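Phosphoribosylaminoimidazole carboxylase, ATPase subunit (Thermus thermophilus, PDB 3AW8) probably catalyses the ATP-dependent carboxylation of 5-aminoimidazole ribonucleotide with bicarbonate to N5-carboxyaminoimidazole ribonucleotide, a step of purine biosynthesis. Local coordinates at residues A[264-276]-A[292-304]. Residues are numbered along the deposited sequence; the frame is centred on the assembly and turned at random.
Sequences HNSGHWTIEGAET and GSTAPRGQSAMVN
Arg297 and Glu275 form the salt bridge of this contact: NE of Arg297 gives a nearly straight bond to Glu275 OE2 at 3.0 Å, and NH1 reaches OE1 weakly. The carboxylate sits at the guanidinium edge with its plane turned 71° to it, and NE meets OE2 from above the carboxylate plane. The arginine chain, extended from CG to NE, carries the guanidinium past Gly273, with Ala274 O 3.6 Å above its centre and a weak bond from NH2 to Glu272 O. Cutting Arg297 back to an alanine would probably leave the Glu275 carboxylate without this mate and open a gap beside Ala274 O, near the second subunit, whose His322 packs on Arg297.

Backbone bonds flank the single bridge between Ala274 and Pro296: Arg297 N to Gly273 O at 2.7 Å and Glu275 N to Ala295 O at 2.8 Å. Farther on, Thr276 OG1 donates to Ser293 O. A water joins Gly273 O, Arg297 O and Ser300 OG.

At the other end the amides of Asn265 and Asn304 pair reciprocally, ND2 to OD1 both ways, their planes 34° apart; Asn265 OD1 also accepts from Lys335 NZ, and Asn304 ND2 also donates to Leu208 O.

Between these polar ends, Trp269 CB packs on Ser300 CB (3.8 Å), while Met302, bent about its CB-CG and CG-SD bonds, lays CE against Asn265 ND2. The contact seats the loop and short helix after strand 253-260 of the ATP-grasp fold against strand 299-306 and the loop leading into it, both strands being in one antiparallel sheet.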
ATOM      1  N   HIS A 264       9.711  -8.614  -9.828  1.00 36.27           N
ATOM      2  CA  HIS A 264       9.183  -9.737 -10.584  1.00 36.65           C
ATOM      3  C   HIS A 264       7.801 -10.167 -10.121  1.00 36.49           C
ATOM      4  O   HIS A 264       7.431  -9.955  -8.967  1.00 35.24           O
ATOM      5  CB  HIS A 264      10.180 -10.892 -10.457  1.00 37.82           C
ATOM      6  CG  HIS A 264       9.981 -11.988 -11.448  1.00 39.60           C
ATOM      7  ND1 HIS A 264       9.329 -13.161 -11.139  1.00 39.03           N
ATOM      8  CD2 HIS A 264      10.367 -12.100 -12.742  1.00 40.50           C
ATOM      9  CE1 HIS A 264       9.325 -13.950 -12.199  1.00 41.04           C
ATOM     10  NE2 HIS A 264       9.948 -13.331 -13.184  1.00 40.95           N
ATOM     11  N   ASN A 265       7.057 -10.772 -11.044  1.00 35.93           N
ATOM     12  CA  ASN A 265       5.703 -11.257 -10.812  1.00 35.84           C
ATOM     13  C   ASN A 265       5.637 -12.236  -9.642  1.00 37.57           C
ATOM     14  O   ASN A 265       4.679 -12.229  -8.865  1.00 37.77           O
ATOM     15  CB  ASN A 265       5.194 -11.933 -12.083  1.00 33.68           C
ATOM     16  CG  ASN A 265       3.687 -12.144 -12.087  1.00 34.87           C
ATOM     17  OD1 ASN A 265       3.114 -12.464 -13.130  1.00 33.58           O
ATOM     18  ND2 ASN A 265       3.037 -11.969 -10.931  1.00 30.99           N
ATOM     19  N   SER A 266       6.659 -13.072  -9.514  1.00 38.57           N
ATOM     20  CA  SER A 266       6.703 -14.054  -8.439  1.00 39.06           C
ATOM     21  C   SER A 266       6.929 -13.399  -7.078  1.00 37.78           C
ATOM     22  O   SER A 266       7.127 -14.089  -6.086  1.00 39.91           O
ATOM     23  CB  SER A 266       7.816 -15.067  -8.698  1.00 38.29           C
ATOM     24  OG  SER A 266       9.084 -14.478  -8.481  1.00 41.20           O
ATOM     25  N   GLY A 267       6.902 -12.073  -7.026  1.00 36.43           N
ATOM     26  CA  GLY A 267       7.119 -11.388  -5.764  1.00 35.06           C
ATOM     27  C   GLY A 267       6.013 -10.437  -5.339  1.00 37.11           C
ATOM     28  O   GLY A 267       6.143  -9.743  -4.326  1.00 36.06           O
ATOM     29  N   HIS A 268       4.917 -10.397  -6.092  1.00 36.54           N
ATOM     30  CA  HIS A 268       3.834  -9.495  -5.749  1.00 37.36           C
ATOM     31  C   HIS A 268       3.266  -9.780  -4.381  1.00 38.00           C
ATOM     32  O   HIS A 268       2.627  -8.916  -3.788  1.00 40.42           O
ATOM     33  CB  HIS A 268       2.727  -9.559  -6.791  1.00 39.47           C
ATOM     34  CG  HIS A 268       3.164  -9.121  -8.148  1.00 40.33           C
ATOM     35  ND1 HIS A 268       4.292  -8.353  -8.349  1.00 39.65           N
ATOM     36  CD2 HIS A 268       2.625  -9.329  -9.373  1.00 40.24           C
ATOM     37  CE1 HIS A 268       4.429  -8.110  -9.641  1.00 39.92           C
ATOM     38  NE2 HIS A 268       3.432  -8.691 -10.283  1.00 40.89           N
ATOM     39  N   TRP A 269       3.498 -10.985  -3.868  1.00 37.64           N
ATOM     40  CA  TRP A 269       2.984 -11.345  -2.544  1.00 37.72           C
ATOM     41  C   TRP A 269       3.660 -10.532  -1.430  1.00 38.87           C
ATOM     42  O   TRP A 269       3.155 -10.474  -0.307  1.00 37.84           O
ATOM     43  CB  TRP A 269       3.202 -12.831  -2.264  1.00 36.08           C
ATOM     44  CG  TRP A 269       4.650 -13.212  -2.242  1.00 36.91           C
ATOM     45  CD1 TRP A 269       5.425 -13.550  -3.316  1.00 36.41           C
ATOM     46  CD2 TRP A 269       5.519 -13.218  -1.104  1.00 36.37           C
ATOM     47  NE1 TRP A 269       6.722 -13.762  -2.917  1.00 36.93           N
ATOM     48  CE2 TRP A 269       6.808 -13.566  -1.564  1.00 37.06           C
ATOM     49  CE3 TRP A 269       5.335 -12.957   0.258  1.00 38.39           C
ATOM     50  CZ2 TRP A 269       7.911 -13.664  -0.706  1.00 36.67           C
ATOM     51  CZ3 TRP A 269       6.439 -13.052   1.115  1.00 39.06           C
ATOM     52  CH2 TRP A 269       7.708 -13.405   0.626  1.00 37.59           C
ATOM     53  N   THR A 270       4.795  -9.903  -1.738  1.00 37.53           N
ATOM     54  CA  THR A 270       5.510  -9.136  -0.728  1.00 38.77           C
ATOM     55  C   THR A 270       4.830  -7.828  -0.343  1.00 40.47           C
ATOM     56  O   THR A 270       5.219  -7.190   0.643  1.00 39.72           O
ATOM     57  CB  THR A 270       6.975  -8.832  -1.150  1.00 39.69           C
ATOM     58  OG1 THR A 270       6.987  -7.935  -2.264  1.00 39.57           O
ATOM     59  CG2 THR A 270       7.709 -10.119  -1.519  1.00 38.43           C
ATOM     60  N   ILE A 271       3.812  -7.426  -1.104  1.00 40.63           N
ATOM     61  CA  ILE A 271       3.105  -6.191  -0.778  1.00 40.47           C
ATOM     62  C   ILE A 271       2.450  -6.302   0.600  1.00 39.85           C
ATOM     63  O   ILE A 271       2.486  -5.364   1.379  1.00 41.97           O
ATOM     64  CB  ILE A 271       2.044  -5.844  -1.842  1.00 40.81           C
ATOM     65  CG1 ILE A 271       2.719  -5.661  -3.204  1.00 37.51           C
ATOM     66  CG2 ILE A 271       1.341  -4.545  -1.471  1.00 37.63           C
ATOM     67  CD1 ILE A 271       1.758  -5.310  -4.314  1.00 33.85           C
ATOM     68  N   GLU A 272       1.853  -7.448   0.905  1.00 41.74           N
ATOM     69  CA  GLU A 272       1.250  -7.647   2.220  1.00 43.71           C
ATOM     70  C   GLU A 272       1.861  -8.836   2.968  1.00 43.77           C
ATOM     71  O   GLU A 272       1.783  -8.897   4.191  1.00 45.22           O
ATOM     72  CB  GLU A 272      -0.265  -7.819   2.115  1.00 42.29           C
ATOM     73  CG  GLU A 272      -0.705  -8.510   0.865  1.00 49.37           C
ATOM     74  CD  GLU A 272      -1.074  -7.528  -0.220  1.00 51.63           C
ATOM     75  OE1 GLU A 272      -0.658  -7.738  -1.378  1.00 54.64           O
ATOM     76  OE2 GLU A 272      -1.788  -6.550   0.088  1.00 50.55           O
ATOM     77  N   GLY A 273       2.496  -9.756   2.242  1.00 43.56           N
ATOM     78  CA  GLY A 273       3.104 -10.921   2.871  1.00 44.36           C
ATOM     79  C   GLY A 273       4.554 -10.823   3.355  1.00 46.23           C
ATOM     80  O   GLY A 273       5.110 -11.807   3.847  1.00 46.12           O
ATOM     81  N   ALA A 274       5.183  -9.661   3.207  1.00 45.51           N
ATOM     82  CA  ALA A 274       6.561  -9.480   3.662  1.00 45.79           C
ATOM     83  C   ALA A 274       6.621  -8.129   4.364  1.00 46.90           C
ATOM     84  O   ALA A 274       5.802  -7.255   4.092  1.00 49.37           O
ATOM     85  CB  ALA A 274       7.523  -9.514   2.486  1.00 42.86           C
ATOM     86  N   GLU A 275       7.580  -7.942   5.260  1.00 45.79           N
ATOM     87  CA  GLU A 275       7.650  -6.683   5.981  1.00 46.03           C
ATOM     88  C   GLU A 275       7.884  -5.490   5.070  1.00 44.74           C
ATOM     89  O   GLU A 275       7.503  -4.363   5.396  1.00 45.81           O
ATOM     90  CB  GLU A 275       8.736  -6.733   7.062  1.00 47.78           C
ATOM     91  CG  GLU A 275       8.513  -5.691   8.153  1.00 53.44           C
ATOM     92  CD  GLU A 275       7.157  -5.850   8.836  1.00 56.34           C
ATOM     93  OE1 GLU A 275       6.634  -4.859   9.402  1.00 55.66           O
ATOM     94  OE2 GLU A 275       6.617  -6.980   8.812  1.00 58.97           O
ATOM     95  N   THR A 276       8.517  -5.736   3.930  1.00 42.82           N
ATOM     96  CA  THR A 276       8.807  -4.680   2.970  1.00 40.95           C
ATOM     97  C   THR A 276       8.572  -5.265   1.597  1.00 40.45           C
ATOM     98  O   THR A 276       9.100  -6.333   1.275  1.00 40.47           O
ATOM     99  CB  THR A 276      10.280  -4.212   3.043  1.00 42.50           C
ATOM    100  OG1 THR A 276      10.639  -3.936   4.401  1.00 44.23           O
ATOM    101  CG2 THR A 276      10.472  -2.944   2.221  1.00 42.64           C
ATOM    102  N   GLY A 292      14.796  -2.327   3.537  1.00 51.01           N
ATOM    103  CA  GLY A 292      13.858  -2.737   4.560  1.00 49.28           C
ATOM    104  C   GLY A 292      13.893  -4.236   4.759  1.00 50.31           C
ATOM    105  O   GLY A 292      14.349  -4.989   3.892  1.00 49.71           O
ATOM    106  N   SER A 293      13.409  -4.669   5.916  1.00 50.57           N
ATOM    107  CA  SER A 293      13.368  -6.079   6.259  1.00 51.00           C
ATOM    108  C   SER A 293      12.577  -6.881   5.229  1.00 51.78           C
ATOM    109  O   SER A 293      11.547  -6.427   4.722  1.00 50.82           O
ATOM    110  CB  SER A 293      12.741  -6.254   7.644  1.00 51.56           C
ATOM    111  OG  SER A 293      12.593  -7.628   7.961  1.00 53.92           O
ATOM    112  N   THR A 294      13.067  -8.079   4.928  1.00 50.97           N
ATOM    113  CA  THR A 294      12.410  -8.954   3.971  1.00 51.40           C
ATOM    114  C   THR A 294      11.686 -10.099   4.678  1.00 50.96           C
ATOM    115  O   THR A 294      11.175 -11.015   4.032  1.00 50.40           O
ATOM    116  CB  THR A 294      13.423  -9.549   2.991  1.00 51.14           C
ATOM    117  OG1 THR A 294      14.527 -10.083   3.730  1.00 52.56           O
ATOM    118  CG2 THR A 294      13.925  -8.487   2.028  1.00 51.60           C
ATOM    119  N   ALA A 295      11.636 -10.043   6.002  1.00 50.75           N
ATOM    120  CA  ALA A 295      10.977 -11.092   6.768  1.00 52.71           C
ATOM    121  C   ALA A 295       9.524 -11.286   6.322  1.00 53.32           C
ATOM    122  O   ALA A 295       8.793 -10.319   6.114  1.00 54.42           O
ATOM    123  CB  ALA A 295      11.036 -10.760   8.252  1.00 51.12           C
ATOM    124  N   PRO A 296       9.092 -12.544   6.156  1.00 54.04           N
ATOM    125  CA  PRO A 296       7.717 -12.829   5.731  1.00 55.50           C
ATOM    126  C   PRO A 296       6.687 -12.701   6.844  1.00 57.20           C
ATOM    127  O   PRO A 296       6.992 -12.917   8.015  1.00 59.34           O
ATOM    128  CB  PRO A 296       7.808 -14.260   5.211  1.00 54.67           C
ATOM    129  CG  PRO A 296       8.842 -14.856   6.092  1.00 52.73           C
ATOM    130  CD  PRO A 296       9.900 -13.774   6.162  1.00 53.04           C
ATOM    131  N   ARG A 297       5.470 -12.327   6.466  1.00 57.84           N
ATOM    132  CA  ARG A 297       4.368 -12.199   7.408  1.00 57.10           C
ATOM    133  C   ARG A 297       3.497 -13.414   7.150  1.00 57.38           C
ATOM    134  O   ARG A 297       2.657 -13.407   6.245  1.00 57.15           O
ATOM    135  CB  ARG A 297       3.553 -10.930   7.144  1.00 58.64           C
ATOM    136  CG  ARG A 297       4.245  -9.621   7.507  1.00 60.63           C
ATOM    137  CD  ARG A 297       3.382  -8.447   7.074  1.00 62.78           C
ATOM    138  NE  ARG A 297       4.020  -7.150   7.274  1.00 63.79           N
ATOM    139  CZ  ARG A 297       3.609  -6.026   6.692  1.00 65.83           C
ATOM    140  NH1 ARG A 297       4.239  -4.883   6.925  1.00 65.55           N
ATOM    141  NH2 ARG A 297       2.573  -6.046   5.858  1.00 66.26           N
ATOM    142  N   GLY A 298       3.722 -14.469   7.926  1.00 56.33           N
ATOM    143  CA  GLY A 298       2.943 -15.679   7.754  1.00 55.41           C
ATOM    144  C   GLY A 298       3.218 -16.373   6.437  1.00 54.75           C
ATOM    145  O   GLY A 298       4.373 -16.563   6.058  1.00 54.83           O
ATOM    146  N   GLN A 299       2.153 -16.749   5.741  1.00 54.54           N
ATOM    147  CA  GLN A 299       2.261 -17.444   4.465  1.00 55.67           C
ATOM    148  C   GLN A 299       1.402 -16.807   3.384  1.00 54.51           C
ATOM    149  O   GLN A 299       0.276 -16.384   3.633  1.00 55.47           O
ATOM    150  CB  GLN A 299       1.833 -18.894   4.621  1.00 59.19           C
ATOM    151  CG  GLN A 299       2.860 -19.809   5.213  1.00 63.91           C
ATOM    152  CD  GLN A 299       2.282 -21.186   5.413  1.00 69.03           C
ATOM    153  OE1 GLN A 299       1.398 -21.377   6.251  1.00 70.76           O
ATOM    154  NE2 GLN A 299       2.755 -22.155   4.629  1.00 70.20           N
ATOM    155  N   SER A 300       1.924 -16.771   2.167  1.00 52.56           N
ATOM    156  CA  SER A 300       1.191 -16.163   1.077  1.00 49.92           C
ATOM    157  C   SER A 300       1.054 -17.053  -0.136  1.00 49.70           C
ATOM    158  O   SER A 300       1.882 -17.926  -0.387  1.00 50.18           O
ATOM    159  CB  SER A 300       1.873 -14.867   0.657  1.00 46.57           C
ATOM    160  OG  SER A 300       1.945 -13.972   1.743  1.00 44.16           O
ATOM    161  N   ALA A 301      -0.014 -16.811  -0.879  1.00 48.70           N
ATOM    162  CA  ALA A 301      -0.296 -17.520  -2.107  1.00 48.51           C
ATOM    163  C   ALA A 301      -0.636 -16.393  -3.074  1.00 49.14           C
ATOM    164  O   ALA A 301      -1.550 -15.598  -2.829  1.00 48.09           O
ATOM    165  CB  ALA A 301      -1.485 -18.452  -1.931  1.00 50.46           C
ATOM    166  N   MET A 302       0.120 -16.321  -4.161  1.00 47.10           N
ATOM    167  CA  MET A 302      -0.065 -15.286  -5.164  1.00 44.00           C
ATOM    168  C   MET A 302      -0.739 -15.918  -6.377  1.00 41.57           C
ATOM    169  O   MET A 302      -0.150 -16.784  -7.024  1.00 41.97           O
ATOM    170  CB  MET A 302       1.322 -14.728  -5.537  1.00 44.93           C
ATOM    171  CG  MET A 302       1.365 -13.379  -6.257  1.00 44.09           C
ATOM    172  SD  MET A 302       0.780 -13.399  -7.957  1.00 44.70           S
ATOM    173  CE  MET A 302       1.886 -14.642  -8.688  1.00 39.27           C
ATOM    174  N   VAL A 303      -1.971 -15.527  -6.684  1.00 38.75           N
ATOM    175  CA  VAL A 303      -2.609 -16.105  -7.862  1.00 39.64           C
ATOM    176  C   VAL A 303      -2.837 -15.024  -8.918  1.00 39.44           C
ATOM    177  O   VAL A 303      -3.511 -14.026  -8.673  1.00 39.57           O
ATOM    178  CB  VAL A 303      -3.967 -16.866  -7.527  1.00 39.99           C
ATOM    179  CG1 VAL A 303      -3.881 -17.524  -6.167  1.00 38.08           C
ATOM    180  CG2 VAL A 303      -5.161 -15.936  -7.589  1.00 42.11           C
ATOM    181  N   ASN A 304      -2.243 -15.215 -10.091  1.00 39.82           N
ATOM    182  CA  ASN A 304      -2.395 -14.258 -11.175  1.00 41.10           C
ATOM    183  C   ASN A 304      -3.792 -14.273 -11.759  1.00 41.62           C
ATOM    184  O   ASN A 304      -4.470 -15.300 -11.757  1.00 41.96           O
ATOM    185  CB  ASN A 304      -1.409 -14.546 -12.310  1.00 41.65           C
ATOM    186  CG  ASN A 304      -0.060 -13.891 -12.096  1.00 41.56           C
ATOM    187  OD1 ASN A 304       0.075 -12.964 -11.296  1.00 41.26           O
ATOM    188  ND2 ASN A 304       0.943 -14.360 -12.826  1.00 38.74           N
TER
HETATM  189  O   HOH W   1       0.884  -4.107   4.179  1.00 44.30           O
HETATM  190  O   HOH W   2       3.735 -14.278   3.682  1.00 45.68           O